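Long-range contacts in orotidine 5'-phosphate decarboxylase (PDB 2CZD), which probably catalyses the decarboxylation of orotidine 5'-monophosphate to uridine 5'-monophosphate, the last step of de novo UMP synthesis: residues B[26-31]-B[48-53]; B[66-71]-B[93-98]; B[126-131]-B[151-156]. All blocks are in the same frame, centred on the assembly; numbering follows the deposited sequence.

Interaction 1 (B[26-31]-B[48-53]); sequences SMIKVN and EETGVE
Ser26 meets Glu53 through two waters, both of which donate to Ser26 O; one accepts from Glu53 N, the other donates to Glu53 OE2. Met27 lays its extended, flexible thioether chain across the side chain of Glu53, and its CE comes to 3.5 Å from Glu53 OE2, a carboxylate oxygen that also bonds to Tyr81 OH. Met27 CA lies 3.3 Å from Glu53 O in a CA-H...O contact. That same carbonyl accepts a backbone bond from Ile28 N at 2.9 Å and a nearly straight 164°. With CG1 anti to its carbonyl carbon (chi1 -64°), Ile28 crosses Val52 at about a right angle, CG1 lying 3.8 Å from Val52 CG1, while its CD1 reaches tip to tip toward Thr50 OG1. Branched aliphatic residues suit the buried side of strand 27-31, where Ile28 also meets Ala18 of helix 11-21. Thr50 suits the helix end: its OG1 bonds to Leu46 O and accepts from Val52 N, an ST turn, and Gly51 takes the positive phi that follows. In this beta-alpha-beta crossover of the TIM barrel, the backbone bond and waters tie strand 27-31 to its parallel neighbour 53-60, whereas Ile28 and Val52 make an apolar patch beside them.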
# COMPACT_ATOMS: atom_id res chain seq x y z
N SER B 26 -3.95 -16.65 -17.86
CA SER B 26 -3.91 -15.42 -18.65
C SER B 26 -3.02 -14.34 -18.05
O SER B 26 -2.51 -13.47 -18.78
CB SER B 26 -5.32 -14.87 -18.82
OG SER B 26 -6.13 -15.84 -19.48
N MET B 27 -2.83 -14.39 -16.74
CA MET B 27 -1.98 -13.41 -16.06
C MET B 27 -1.40 -13.99 -14.78
O MET B 27 -1.94 -14.94 -14.22
CB MET B 27 -2.78 -12.16 -15.69
CG MET B 27 -3.39 -11.46 -16.88
SD MET B 27 -4.07 -9.87 -16.39
CE MET B 27 -5.22 -9.54 -17.77
N ILE B 28 -0.31 -13.39 -14.32
CA ILE B 28 0.34 -13.76 -13.08
C ILE B 28 0.18 -12.53 -12.20
O ILE B 28 0.42 -11.40 -12.65
CB ILE B 28 1.84 -14.01 -13.27
CG1 ILE B 28 2.03 -15.21 -14.21
CG2 ILE B 28 2.50 -14.24 -11.93
CD1 ILE B 28 3.47 -15.35 -14.72
N LYS B 29 -0.26 -12.73 -10.97
CA LYS B 29 -0.41 -11.63 -10.02
C LYS B 29 0.66 -11.75 -8.93
O LYS B 29 0.82 -12.81 -8.31
CB LYS B 29 -1.81 -11.65 -9.40
CG LYS B 29 -2.06 -10.51 -8.39
CD LYS B 29 -3.51 -10.56 -7.90
CE LYS B 29 -3.73 -11.66 -6.84
NZ LYS B 29 -2.99 -11.37 -5.57
N VAL B 30 1.39 -10.67 -8.70
CA VAL B 30 2.43 -10.67 -7.68
C VAL B 30 2.06 -9.66 -6.59
O VAL B 30 1.33 -8.70 -6.85
CB VAL B 30 3.83 -10.34 -8.27
CG1 VAL B 30 4.19 -11.37 -9.35
CG2 VAL B 30 3.84 -8.92 -8.84
N ASN B 31 2.55 -9.88 -5.38
CA ASN B 31 2.23 -8.96 -4.28
C ASN B 31 3.47 -8.33 -3.64
O ASN B 31 4.59 -8.58 -4.07
CB ASN B 31 1.38 -9.68 -3.23
CG ASN B 31 2.08 -10.90 -2.66
OD1 ASN B 31 3.28 -11.07 -2.80
ND2 ASN B 31 1.32 -11.74 -1.97
N GLU B 48 10.33 -11.84 -18.66
CA GLU B 48 11.26 -12.40 -19.64
C GLU B 48 11.16 -13.92 -19.76
O GLU B 48 11.24 -14.48 -20.86
CB GLU B 48 12.69 -12.01 -19.27
CG GLU B 48 12.99 -10.52 -19.40
CD GLU B 48 13.05 -10.05 -20.85
OE1 GLU B 48 13.67 -10.75 -21.68
OE2 GLU B 48 12.47 -8.99 -21.15
N GLU B 49 10.96 -14.58 -18.62
CA GLU B 49 10.87 -16.04 -18.58
C GLU B 49 9.57 -16.66 -19.08
O GLU B 49 9.59 -17.75 -19.65
CB GLU B 49 11.11 -16.53 -17.15
CG GLU B 49 12.54 -16.41 -16.67
CD GLU B 49 13.45 -17.39 -17.38
OE1 GLU B 49 13.17 -18.61 -17.29
OE2 GLU B 49 14.43 -16.95 -18.02
N THR B 50 8.44 -15.98 -18.87
CA THR B 50 7.13 -16.53 -19.25
C THR B 50 6.34 -15.81 -20.34
O THR B 50 5.47 -16.42 -20.97
CB THR B 50 6.20 -16.57 -18.03
OG1 THR B 50 5.70 -15.25 -17.77
CG2 THR B 50 6.94 -17.06 -16.80
N GLY B 51 6.60 -14.53 -20.55
CA GLY B 51 5.86 -13.80 -21.57
C GLY B 51 4.38 -13.66 -21.19
O GLY B 51 3.55 -13.30 -22.03
N VAL B 52 4.07 -13.94 -19.93
CA VAL B 52 2.69 -13.84 -19.43
C VAL B 52 2.49 -12.45 -18.80
O VAL B 52 3.40 -11.93 -18.15
CB VAL B 52 2.41 -14.90 -18.36
CG1 VAL B 52 1.00 -14.74 -17.83
CG2 VAL B 52 2.55 -16.31 -18.98
N GLU B 53 1.32 -11.86 -19.00
CA GLU B 53 1.03 -10.53 -18.44
C GLU B 53 1.08 -10.56 -16.93
O GLU B 53 0.73 -11.56 -16.30
CB GLU B 53 -0.33 -10.03 -18.92
CG GLU B 53 -0.27 -9.46 -20.34
CD GLU B 53 -1.59 -8.90 -20.82
OE1 GLU B 53 -1.61 -8.34 -21.93
OE2 GLU B 53 -2.61 -9.01 -20.09
O HOH W 1 -0.56 -13.22 -20.71
O HOH W 2 -3.79 -11.57 -20.46

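Interaction 2 (B[66-71]-B[93-98]); sequences TNRLIA and VMAVKE
Arg68 and Ala95 mark the closest backbone approach of two helices that run nearly side by side, their CA atoms 5.1 Å apart. The axes of 66-71 and 93-97 come within 8.0 Å and cross at -25°, both pointing the same way. Such a separation calls for small residues at the interface, and Ala71 and Ala95 both direct their CB atoms across it. Val96 packs on the side facing the barrel strands: its CG1 lies 3.9 Å from Ala71 CB, and its CG2, anti to its own carbonyl carbon, lies 3.8 Å from Asn67 CB. The two branches of one valine therefore touch residues a helical turn apart. Asn67 offers its CB and the ND2 end of its amide to Val96 CG2, while the polar atoms are satisfied elsewhere: OD1 accepts from Asp62 N and ND2 donates to Ser92 O. An asparagine suits this buried place because one amide can both donate and accept. Toward the outside, Arg68 leaves its helix with CG anti to the backbone N (chi1 172°). One face of its guanidinium lies over Ala95 CB, which sits toward the rim 3.9 Å above the plane. Glu98 OE2 approaches the guanidinium edge near its plane, but at 3.8 Å from Arg68 NE this is a long salt bridge, likely to add only modest attraction. Val96 also packs on Leu60, Val82 and Val84 of the barrel strands, and Ile70 reaches Trp32 of the second subunit. Neighbouring helices that follow adjacent strands and pack nearly parallel outside a closed eight-stranded parallel sheet belong to the TIM barrel; here they follow strands 53-60 and 81-85, the first of which carries the proton donor Lys59.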
# COMPACT_ATOMS: atom_id res chain seq x y z
N THR B 66 3.67 9.91 -4.73
CA THR B 66 4.30 8.67 -4.29
C THR B 66 3.70 7.49 -5.07
O THR B 66 4.43 6.58 -5.46
CB THR B 66 4.15 8.51 -2.79
OG1 THR B 66 4.81 9.62 -2.16
CG2 THR B 66 4.79 7.19 -2.30
N ASN B 67 2.39 7.52 -5.32
CA ASN B 67 1.77 6.48 -6.13
C ASN B 67 2.44 6.48 -7.50
O ASN B 67 2.74 5.42 -8.06
CB ASN B 67 0.27 6.76 -6.33
CG ASN B 67 -0.59 6.08 -5.29
OD1 ASN B 67 -0.09 5.61 -4.26
ND2 ASN B 67 -1.90 6.01 -5.55
N ARG B 68 2.67 7.68 -8.04
CA ARG B 68 3.32 7.80 -9.35
C ARG B 68 4.73 7.20 -9.35
O ARG B 68 5.09 6.46 -10.26
CB ARG B 68 3.40 9.28 -9.74
CG ARG B 68 4.21 9.57 -11.00
CD ARG B 68 4.27 11.07 -11.22
NE ARG B 68 2.93 11.59 -11.55
CZ ARG B 68 2.25 12.43 -10.77
NH1 ARG B 68 2.76 12.86 -9.63
NH2 ARG B 68 1.03 12.81 -11.14
N LEU B 69 5.52 7.53 -8.33
CA LEU B 69 6.87 6.98 -8.24
C LEU B 69 6.87 5.46 -8.15
O LEU B 69 7.69 4.78 -8.78
CB LEU B 69 7.59 7.57 -7.03
CG LEU B 69 7.93 9.05 -7.10
CD1 LEU B 69 8.41 9.49 -5.75
CD2 LEU B 69 9.00 9.29 -8.16
N ILE B 70 5.95 4.92 -7.35
CA ILE B 70 5.88 3.47 -7.22
C ILE B 70 5.47 2.85 -8.56
O ILE B 70 6.05 1.84 -9.00
CB ILE B 70 4.87 3.07 -6.13
CG1 ILE B 70 5.36 3.56 -4.76
CG2 ILE B 70 4.65 1.56 -6.15
CD1 ILE B 70 4.29 3.41 -3.68
N ALA B 71 4.47 3.43 -9.21
CA ALA B 71 3.97 2.93 -10.49
C ALA B 71 5.07 2.97 -11.56
O ALA B 71 5.24 2.02 -12.34
CB ALA B 71 2.78 3.77 -10.95
N VAL B 93 -5.51 7.75 -7.93
CA VAL B 93 -5.76 6.71 -8.93
C VAL B 93 -5.18 7.15 -10.27
O VAL B 93 -4.45 6.39 -10.93
CB VAL B 93 -7.27 6.48 -9.13
CG1 VAL B 93 -7.49 5.47 -10.25
CG2 VAL B 93 -7.90 5.94 -7.84
N MET B 94 -5.48 8.40 -10.67
CA MET B 94 -4.99 8.85 -11.97
C MET B 94 -3.48 8.97 -12.06
O MET B 94 -2.90 8.84 -13.15
CB MET B 94 -5.68 10.17 -12.36
CG MET B 94 -7.15 10.02 -12.72
SD MET B 94 -7.48 8.80 -14.02
CE MET B 94 -6.71 9.55 -15.38
N ALA B 95 -2.81 9.16 -10.92
CA ALA B 95 -1.34 9.24 -10.95
C ALA B 95 -0.74 7.91 -11.41
O ALA B 95 0.36 7.88 -11.99
CB ALA B 95 -0.79 9.64 -9.60
N VAL B 96 -1.45 6.81 -11.14
CA VAL B 96 -1.00 5.49 -11.55
C VAL B 96 -1.46 5.22 -12.99
O VAL B 96 -0.67 4.75 -13.80
CB VAL B 96 -1.57 4.39 -10.63
CG1 VAL B 96 -1.04 3.02 -11.04
CG2 VAL B 96 -1.19 4.68 -9.17
N LYS B 97 -2.72 5.52 -13.30
CA LYS B 97 -3.26 5.26 -14.65
C LYS B 97 -2.47 6.01 -15.74
O LYS B 97 -2.37 5.57 -16.88
CB LYS B 97 -4.73 5.68 -14.71
CG LYS B 97 -5.46 5.16 -15.94
CD LYS B 97 -6.90 5.55 -15.86
CE LYS B 97 -7.75 4.80 -16.90
NZ LYS B 97 -7.27 5.01 -18.29
N GLU B 98 -1.90 7.14 -15.38
CA GLU B 98 -1.10 7.91 -16.31
C GLU B 98 0.06 7.07 -16.85
O GLU B 98 0.45 7.24 -18.01
CB GLU B 98 -0.54 9.14 -15.60
CG GLU B 98 0.42 10.00 -16.40
CD GLU B 98 0.89 11.19 -15.56
OE1 GLU B 98 0.06 12.06 -15.26
OE2 GLU B 98 2.09 11.24 -15.19

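Interaction 3 (B[126-131]-B[151-156]); sequences EVANEI and DRLKEG
Asn129 turns its carboxamide to the backbone of the 151-156 loop and grips it with both ends of the amide. Its CG is anti to the carbonyl carbon (chi1 -73°), and although the side chain does not start out pointing at the loop, its amide arrives there. ND2 donates to Arg152 O at 3.0 Å with an N-H...O angle of 172°, and this acceptor lies almost exactly in the amide plane of Asn129. On the other branch, OD1 accepts from Lys154 N at 2.7 Å, the donor standing 46° out of the carbonyl plane. Asparagine suits the position because its adjacent donor and acceptor can meet a peptide C=O and an N-H two residues apart, which fixes the rotation of the amide. An alanine here would probably leave Arg152 O and Lys154 N without these mates and set the loop freer to move. The side chains of Lys154 and Asn129 cross obliquely. Lys154 CB lies 3.5 Å from Asn129 OD1, and the chain then bends at chi3 and chi4, bringing CE to 3.0 Å from Asn129 O, so its aliphatic part lies against the helix backbone, with NZ 3.8 Å from that oxygen. Leu153 comes in beside the amide with its CD1, 3.5 Å from Asn129 OD1 and 4.2 Å from Ala128 CB. The leucine supplies an apolar branch for the buried side, and the small alanine allows it to approach the helix. Both Leu153 and Ala128 also pack on Val136 of strand 135-137. Helix 121-131 also packs against helix 90-97 through Ile131, so the contact ties the helix after strand 101-105 to the loop that leads into strand 158-161, across strand 135-137.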
# COMPACT_ATOMS: atom_id res chain seq x y z
N GLU B 126 -19.13 3.90 -8.76
CA GLU B 126 -19.38 5.10 -9.54
C GLU B 126 -18.04 5.73 -9.91
O GLU B 126 -17.87 6.22 -11.03
CB GLU B 126 -20.22 6.11 -8.75
CG GLU B 126 -21.60 5.58 -8.41
CD GLU B 126 -22.38 6.53 -7.52
OE1 GLU B 126 -21.76 7.23 -6.69
OE2 GLU B 126 -23.63 6.56 -7.64
N VAL B 127 -17.07 5.76 -8.99
CA VAL B 127 -15.77 6.33 -9.34
C VAL B 127 -15.12 5.49 -10.44
O VAL B 127 -14.56 6.03 -11.39
CB VAL B 127 -14.80 6.41 -8.12
CG1 VAL B 127 -13.47 6.99 -8.56
CG2 VAL B 127 -15.40 7.25 -7.00
N ALA B 128 -15.17 4.16 -10.31
CA ALA B 128 -14.60 3.30 -11.35
C ALA B 128 -15.32 3.56 -12.69
O ALA B 128 -14.70 3.56 -13.75
CB ALA B 128 -14.74 1.83 -10.95
N ASN B 129 -16.63 3.80 -12.67
CA ASN B 129 -17.33 4.06 -13.92
C ASN B 129 -16.82 5.34 -14.58
O ASN B 129 -16.77 5.44 -15.81
CB ASN B 129 -18.83 4.14 -13.67
CG ASN B 129 -19.44 2.79 -13.40
OD1 ASN B 129 -18.82 1.76 -13.69
ND2 ASN B 129 -20.65 2.79 -12.88
N GLU B 130 -16.41 6.32 -13.77
CA GLU B 130 -15.91 7.58 -14.30
C GLU B 130 -14.52 7.39 -14.87
O GLU B 130 -14.21 7.85 -15.98
CB GLU B 130 -15.81 8.63 -13.18
CG GLU B 130 -17.12 9.16 -12.60
CD GLU B 130 -16.90 10.21 -11.50
OE1 GLU B 130 -17.89 10.65 -10.89
OE2 GLU B 130 -15.73 10.61 -11.25
N ILE B 131 -13.67 6.71 -14.11
CA ILE B 131 -12.28 6.51 -14.51
C ILE B 131 -12.06 5.48 -15.61
O ILE B 131 -11.13 5.62 -16.41
CB ILE B 131 -11.43 6.17 -13.26
CG1 ILE B 131 -11.27 7.45 -12.41
CG2 ILE B 131 -10.05 5.62 -13.66
CD1 ILE B 131 -10.53 7.25 -11.11
N ASP B 151 -23.81 -5.51 -12.15
CA ASP B 151 -25.03 -4.77 -12.45
C ASP B 151 -24.86 -3.26 -12.29
O ASP B 151 -25.69 -2.49 -12.79
CB ASP B 151 -26.18 -5.21 -11.54
CG ASP B 151 -26.63 -6.64 -11.80
OD1 ASP B 151 -26.34 -7.18 -12.88
OD2 ASP B 151 -27.30 -7.21 -10.90
N ARG B 152 -23.81 -2.82 -11.60
CA ARG B 152 -23.58 -1.40 -11.37
C ARG B 152 -22.39 -0.84 -12.13
O ARG B 152 -22.25 0.38 -12.26
CB ARG B 152 -23.39 -1.16 -9.86
CG ARG B 152 -24.65 -1.42 -9.08
CD ARG B 152 -24.42 -1.62 -7.60
NE ARG B 152 -25.72 -1.74 -6.95
CZ ARG B 152 -26.54 -2.78 -7.06
NH1 ARG B 152 -27.71 -2.77 -6.44
NH2 ARG B 152 -26.19 -3.86 -7.77
N LEU B 153 -21.56 -1.74 -12.63
CA LEU B 153 -20.33 -1.38 -13.33
C LEU B 153 -20.48 -1.20 -14.83
O LEU B 153 -21.10 -2.02 -15.51
CB LEU B 153 -19.26 -2.45 -13.05
CG LEU B 153 -17.81 -2.20 -13.49
CD1 LEU B 153 -17.16 -1.11 -12.62
CD2 LEU B 153 -17.02 -3.50 -13.31
N LYS B 154 -19.90 -0.12 -15.36
CA LYS B 154 -19.97 0.16 -16.79
C LYS B 154 -19.38 -0.99 -17.63
O LYS B 154 -18.35 -1.58 -17.29
CB LYS B 154 -19.23 1.46 -17.11
CG LYS B 154 -19.45 2.00 -18.51
CD LYS B 154 -18.45 3.10 -18.81
CE LYS B 154 -18.59 4.26 -17.86
NZ LYS B 154 -19.81 5.06 -18.14
N GLU B 155 -20.05 -1.31 -18.74
CA GLU B 155 -19.55 -2.36 -19.61
C GLU B 155 -18.20 -1.89 -20.13
O GLU B 155 -17.96 -0.69 -20.30
CB GLU B 155 -20.52 -2.61 -20.77
CG GLU B 155 -20.76 -1.38 -21.62
CD GLU B 155 -21.97 -0.56 -21.18
OE1 GLU B 155 -22.33 -0.55 -19.98
OE2 GLU B 155 -22.57 0.10 -22.06
N GLY B 156 -17.32 -2.83 -20.40
CA GLY B 156 -16.01 -2.45 -20.85
C GLY B 156 -15.04 -2.58 -19.70
O GLY B 156 -13.85 -2.75 -19.94

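How the interactions relate
The three contacts follow one another along the chain and around the same eight-stranded barrel. Interactions 2 and 3 adjoin: Val93 CG1 lies 3.6 Å from Ile131 CD1, so helix 90-97 of interaction 2 packs on helix 121-131 of interaction 3, although their centres are about 20 Å apart. Interaction 1 touches neither; its centre lies about 26 Å from that of interaction 3, on the opposite side of the chain's centre. Their relation to the substrate site also differs. Segment 26-31 contains Lys29, a substrate-binding residue salt-bridged to Asp57, and segment 66-71 contains substrate-binding Thr66, with the Asn67 side chain about 9 Å from that of Lys59. Interaction 3 lies away from the substrate-binding residues.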